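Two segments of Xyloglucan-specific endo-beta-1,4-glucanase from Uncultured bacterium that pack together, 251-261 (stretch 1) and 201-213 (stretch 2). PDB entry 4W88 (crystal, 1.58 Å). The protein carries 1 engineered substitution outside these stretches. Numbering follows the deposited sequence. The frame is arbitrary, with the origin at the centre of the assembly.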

# COMPACT_ATOMS: atom_id res chain seq x y z
N TRP A 251 15.44 -2.75 -14.93
CA TRP A 251 16.08 -1.41 -14.85
C TRP A 251 15.58 -0.71 -13.62
O TRP A 251 16.37 -0.15 -12.85
CB TRP A 251 15.63 -0.65 -16.10
CG TRP A 251 16.38 0.51 -16.61
CD1 TRP A 251 17.03 1.47 -15.90
CD2 TRP A 251 16.49 0.90 -18.02
NE1 TRP A 251 17.57 2.42 -16.76
CE2 TRP A 251 17.25 2.10 -18.06
CE3 TRP A 251 16.02 0.35 -19.23
CZ2 TRP A 251 17.56 2.76 -19.27
CZ3 TRP A 251 16.32 1.02 -20.44
CH2 TRP A 251 17.09 2.21 -20.44
N GLN A 252 14.26 -0.72 -13.42
CA GLN A 252 13.67 -0.04 -12.28
C GLN A 252 14.12 -0.72 -10.98
O GLN A 252 14.53 -0.06 -10.02
CB GLN A 252 12.17 -0.08 -12.41
CG GLN A 252 11.43 0.53 -11.25
CD GLN A 252 9.93 0.49 -11.45
OE1 GLN A 252 9.30 -0.57 -11.44
NE2 GLN A 252 9.35 1.65 -11.59
N TYR A 253 14.05 -2.06 -10.95
CA TYR A 253 14.51 -2.79 -9.78
C TYR A 253 15.98 -2.56 -9.46
O TYR A 253 16.38 -2.53 -8.29
CB TYR A 253 14.26 -4.27 -9.97
CG TYR A 253 14.52 -5.13 -8.76
CD1 TYR A 253 13.61 -5.18 -7.72
CD2 TYR A 253 15.69 -5.90 -8.64
CE1 TYR A 253 13.86 -5.96 -6.60
CE2 TYR A 253 15.94 -6.69 -7.53
CZ TYR A 253 14.99 -6.74 -6.51
OH TYR A 253 15.16 -7.53 -5.38
N ASN A 254 16.83 -2.38 -10.47
CA ASN A 254 18.24 -2.10 -10.17
C ASN A 254 18.42 -0.77 -9.46
O ASN A 254 19.34 -0.60 -8.66
CB ASN A 254 19.06 -2.25 -11.43
CG ASN A 254 19.21 -3.72 -11.80
OD1 ASN A 254 18.97 -4.64 -10.99
ND2 ASN A 254 19.56 -3.96 -13.02
N ASN A 255 17.53 0.18 -9.69
CA ASN A 255 17.57 1.39 -8.91
C ASN A 255 17.13 1.18 -7.46
O ASN A 255 17.73 1.73 -6.52
CB ASN A 255 16.76 2.47 -9.58
CG ASN A 255 17.51 3.11 -10.72
OD1 ASN A 255 18.76 3.12 -10.78
ND2 ASN A 255 16.78 3.62 -11.64
N ILE A 256 16.08 0.39 -7.27
CA ILE A 256 15.64 0.02 -5.94
C ILE A 256 16.80 -0.68 -5.18
O ILE A 256 17.06 -0.37 -4.01
CB ILE A 256 14.37 -0.83 -6.00
CG1 ILE A 256 13.21 0.02 -6.58
CG2 ILE A 256 13.97 -1.31 -4.62
CD1 ILE A 256 11.98 -0.75 -7.07
N LYS A 257 17.50 -1.59 -5.86
CA LYS A 257 18.68 -2.24 -5.31
C LYS A 257 19.81 -1.21 -4.93
O LYS A 257 20.36 -1.24 -3.82
CB LYS A 257 19.21 -3.28 -6.33
CG LYS A 257 18.87 -4.72 -5.94
CD LYS A 257 19.64 -5.77 -6.75
CE LYS A 257 20.96 -6.10 -6.16
NZ LYS A 257 20.84 -6.93 -4.94
N LYS A 258 20.15 -0.33 -5.87
CA LYS A 258 21.24 0.63 -5.66
C LYS A 258 20.96 1.48 -4.43
O LYS A 258 21.83 1.73 -3.59
CB LYS A 258 21.31 1.54 -6.88
CG LYS A 258 22.54 2.39 -7.09
CD LYS A 258 22.54 2.74 -8.58
CE LYS A 258 23.85 3.30 -9.07
NZ LYS A 258 23.85 4.76 -8.81
N TYR A 259 19.76 1.99 -4.33
CA TYR A 259 19.51 3.02 -3.30
C TYR A 259 18.96 2.49 -1.98
O TYR A 259 19.04 3.19 -0.98
CB TYR A 259 18.57 4.07 -3.86
CG TYR A 259 19.22 4.98 -4.88
CD1 TYR A 259 19.89 6.12 -4.45
CD2 TYR A 259 19.19 4.71 -6.23
CE1 TYR A 259 20.50 6.96 -5.36
CE2 TYR A 259 19.83 5.55 -7.14
CZ TYR A 259 20.47 6.67 -6.68
OH TYR A 259 21.10 7.54 -7.49
N LEU A 260 18.40 1.27 -1.99
CA LEU A 260 17.71 0.74 -0.82
C LEU A 260 18.23 -0.65 -0.44
O LEU A 260 18.84 -0.83 0.61
CB LEU A 260 16.15 0.77 -1.03
CG LEU A 260 15.55 2.17 -1.16
CD1 LEU A 260 14.07 2.14 -1.60
CD2 LEU A 260 15.65 2.93 0.11
N ILE A 261 18.02 -1.64 -1.30
CA ILE A 261 18.25 -3.02 -0.88
C ILE A 261 19.72 -3.20 -0.58
O ILE A 261 20.08 -3.84 0.43
CB ILE A 261 17.80 -4.02 -1.96
CG1 ILE A 261 16.28 -3.93 -2.16
CG2 ILE A 261 18.25 -5.44 -1.63
CD1 ILE A 261 15.80 -4.59 -3.43
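Stretch 2 201-213: NSDEPTLKDLEIP

Stretch 1 is helical throughout, the continuation of a helix that begins earlier in the chain; its last turn, 257-261, widens to a pi-type turn, in which Ile261 N bonds to Ile256 O at 3.1 Å. Stretch 2 enters as a loop at Asn201-Asp203, forms a short helix over 204-208, and leaves in extended form, with phi/psi of -76/122, -78/133 and -99/120 at Leu210, Glu211 and Ile212. The two helices run in nearly the same direction, their axes inclined by 12° and 10.0 Å apart at closest approach. From Asp203 to Leu207 the nearest partners advance along stretch 1 in the same order: Asp203 CA lies 7.0 Å from Gln252 CA, Glu204 CA lies 6.2 Å from Asn255 CA, and Leu207 CA lies 6.5 Å from Tyr259 CA. Ser202, in the loop before, departs from this order and lies beside Ile256, CA to CA 6.9 Å.

The start of the short helix is braced from within stretch 2. Asn201 OD1 accepts from Asp203 N (2.8 Å) and from Thr206 OG1 (2.6 Å), tying the entering loop to the first turn; Asp203 holds the N-cap position, but its side chain makes no capping bond.

Leu207 (chi1 m, chi2 t) is the central knob, its side chain seated among Asn255, Ile256, Tyr259 and Leu260. Its CD1 lies 3.6 Å from the backbone O of Asn255 and 4.4 Å from Ile256 CG1, while its CD2 packs 3.8 Å from Leu260 CD1 and its CB 4.0 Å from Tyr259 CG. The apolar contact continues into the extended segment, where Leu260 CD2 meets Ile212 CD1 at 4.0 Å and Leu210 CD2 at 4.4 Å.

Tyr259 has the largest area covered by the opposing stretch. Its hydroxyl donates a short hydrogen bond, OH to Glu204 OE2 at 2.6 Å, with the acceptor at the ring edge, near the ring plane; Lys208 N lies over one face, and Lys208 CE comes within 3.2 Å of Tyr259 OH. Glu204 CB points sideways, but the t, t side chain carries its carboxylate to the tyrosine. The same OE2 also forms a long salt bridge with Lys258 NZ, at 3.8 Å, so one carboxylate oxygen serves two residues of stretch 1.

Around Gln252, Asn255 and the loop Ser202-Asp203, two waters enter the contact. Ser202 points toward stretch 1, its CB 4.1 Å from Ile256 CD1. Its OG is 2.9 Å from Gln252 NE2, close but at too poor an angle for a hydrogen bond. Waters make the polar links instead: water 1 donates to Ser202 O (2.5 Å) and accepts from Asn255 ND2 (2.9 Å), and water 2 donates to Asp203 OD1 (2.7 Å) and accepts from Gln252 NE2 (2.8 Å). Asn255 ND2 also lies 3.8 Å from Glu204 CB. Together the two stretches bury 550 Å², both sides summed.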

# COMPACT_ATOMS: atom_id res chain seq x y z
N ASN A 201 6.72 6.63 -6.03
CA ASN A 201 7.54 6.55 -7.26
C ASN A 201 8.94 6.01 -6.94
O ASN A 201 9.49 6.28 -5.88
CB ASN A 201 7.60 7.94 -7.93
CG ASN A 201 8.45 7.96 -9.17
OD1 ASN A 201 9.68 8.15 -9.10
ND2 ASN A 201 7.84 7.76 -10.32
N SER A 202 9.48 5.23 -7.89
CA SER A 202 10.81 4.59 -7.76
C SER A 202 11.84 5.00 -8.82
O SER A 202 12.84 4.28 -9.02
CB SER A 202 10.66 3.06 -7.76
OG SER A 202 10.19 2.63 -8.97
N ASP A 203 11.61 6.11 -9.50
CA ASP A 203 12.60 6.67 -10.45
C ASP A 203 13.84 7.10 -9.65
O ASP A 203 13.75 7.49 -8.44
CB ASP A 203 12.05 7.86 -11.24
CG ASP A 203 10.79 7.55 -12.04
OD1 ASP A 203 10.42 6.40 -12.28
OD2 ASP A 203 10.14 8.54 -12.50
N GLU A 204 14.97 7.11 -10.35
CA GLU A 204 16.25 7.38 -9.72
C GLU A 204 16.27 8.72 -8.94
O GLU A 204 16.69 8.71 -7.75
CB GLU A 204 17.46 7.27 -10.71
CG GLU A 204 18.75 7.62 -10.00
CD GLU A 204 19.97 7.09 -10.71
OE1 GLU A 204 19.88 6.85 -11.93
OE2 GLU A 204 20.96 6.89 -10.03
N PRO A 205 15.82 9.85 -9.57
CA PRO A 205 15.85 11.10 -8.83
C PRO A 205 15.01 11.04 -7.52
O PRO A 205 15.35 11.67 -6.50
CB PRO A 205 15.26 12.11 -9.84
CG PRO A 205 15.43 11.48 -11.16
CD PRO A 205 15.25 10.03 -10.92
N THR A 206 13.88 10.30 -7.56
CA THR A 206 13.00 10.23 -6.40
C THR A 206 13.67 9.45 -5.28
O THR A 206 13.58 9.83 -4.11
CB THR A 206 11.72 9.51 -6.80
OG1 THR A 206 11.28 9.98 -8.09
CG2 THR A 206 10.65 9.65 -5.74
N LEU A 207 14.37 8.36 -5.62
CA LEU A 207 15.04 7.57 -4.60
C LEU A 207 16.26 8.30 -4.06
O LEU A 207 16.52 8.23 -2.86
CB LEU A 207 15.44 6.21 -5.16
CG LEU A 207 14.34 5.21 -5.52
CD1 LEU A 207 14.95 4.01 -6.24
CD2 LEU A 207 13.60 4.77 -4.28
N LYS A 208 17.03 8.95 -4.95
CA LYS A 208 18.20 9.75 -4.56
C LYS A 208 17.82 10.80 -3.50
O LYS A 208 18.59 11.07 -2.62
CB LYS A 208 18.84 10.41 -5.79
CG LYS A 208 20.09 11.21 -5.54
CD LYS A 208 20.63 11.77 -6.87
CE LYS A 208 21.13 10.68 -7.82
NZ LYS A 208 21.85 11.19 -9.03
N ASP A 209 16.62 11.33 -3.54
CA ASP A 209 16.26 12.38 -2.57
C ASP A 209 15.62 11.87 -1.30
O ASP A 209 15.27 12.67 -0.46
CB ASP A 209 15.30 13.41 -3.20
CG ASP A 209 16.01 14.39 -4.12
OD1 ASP A 209 17.26 14.42 -4.12
OD2 ASP A 209 15.34 15.13 -4.85
N LEU A 210 15.36 10.59 -1.19
CA LEU A 210 14.64 10.06 -0.03
C LEU A 210 15.56 9.98 1.17
O LEU A 210 16.58 9.32 1.14
CB LEU A 210 14.11 8.65 -0.29
CG LEU A 210 13.30 8.00 0.84
CD1 LEU A 210 11.92 8.65 0.99
CD2 LEU A 210 13.14 6.54 0.55
N GLU A 211 15.18 10.66 2.24
CA GLU A 211 15.93 10.58 3.51
C GLU A 211 15.60 9.30 4.22
O GLU A 211 14.42 8.91 4.32
CB GLU A 211 15.50 11.73 4.40
CG GLU A 211 16.33 11.90 5.62
CD GLU A 211 15.90 13.11 6.41
OE1 GLU A 211 15.37 14.10 5.82
OE2 GLU A 211 16.07 13.04 7.64
N ILE A 212 16.63 8.61 4.69
CA ILE A 212 16.38 7.36 5.39
C ILE A 212 16.44 7.64 6.89
O ILE A 212 17.48 8.00 7.43
CB ILE A 212 17.46 6.32 5.04
CG1 ILE A 212 17.58 6.14 3.51
CG2 ILE A 212 17.23 5.02 5.79
CD1 ILE A 212 16.30 5.72 2.84
N PRO A 213 15.35 7.39 7.61
CA PRO A 213 15.39 7.59 9.05
C PRO A 213 16.41 6.75 9.78
O PRO A 213 16.67 5.60 9.42
CB PRO A 213 14.00 7.13 9.48
CG PRO A 213 13.16 7.27 8.26
CD PRO A 213 14.05 6.84 7.19
O HOH W 1 13.96 3.34 -11.10
O HOH W 2 11.11 3.76 -12.01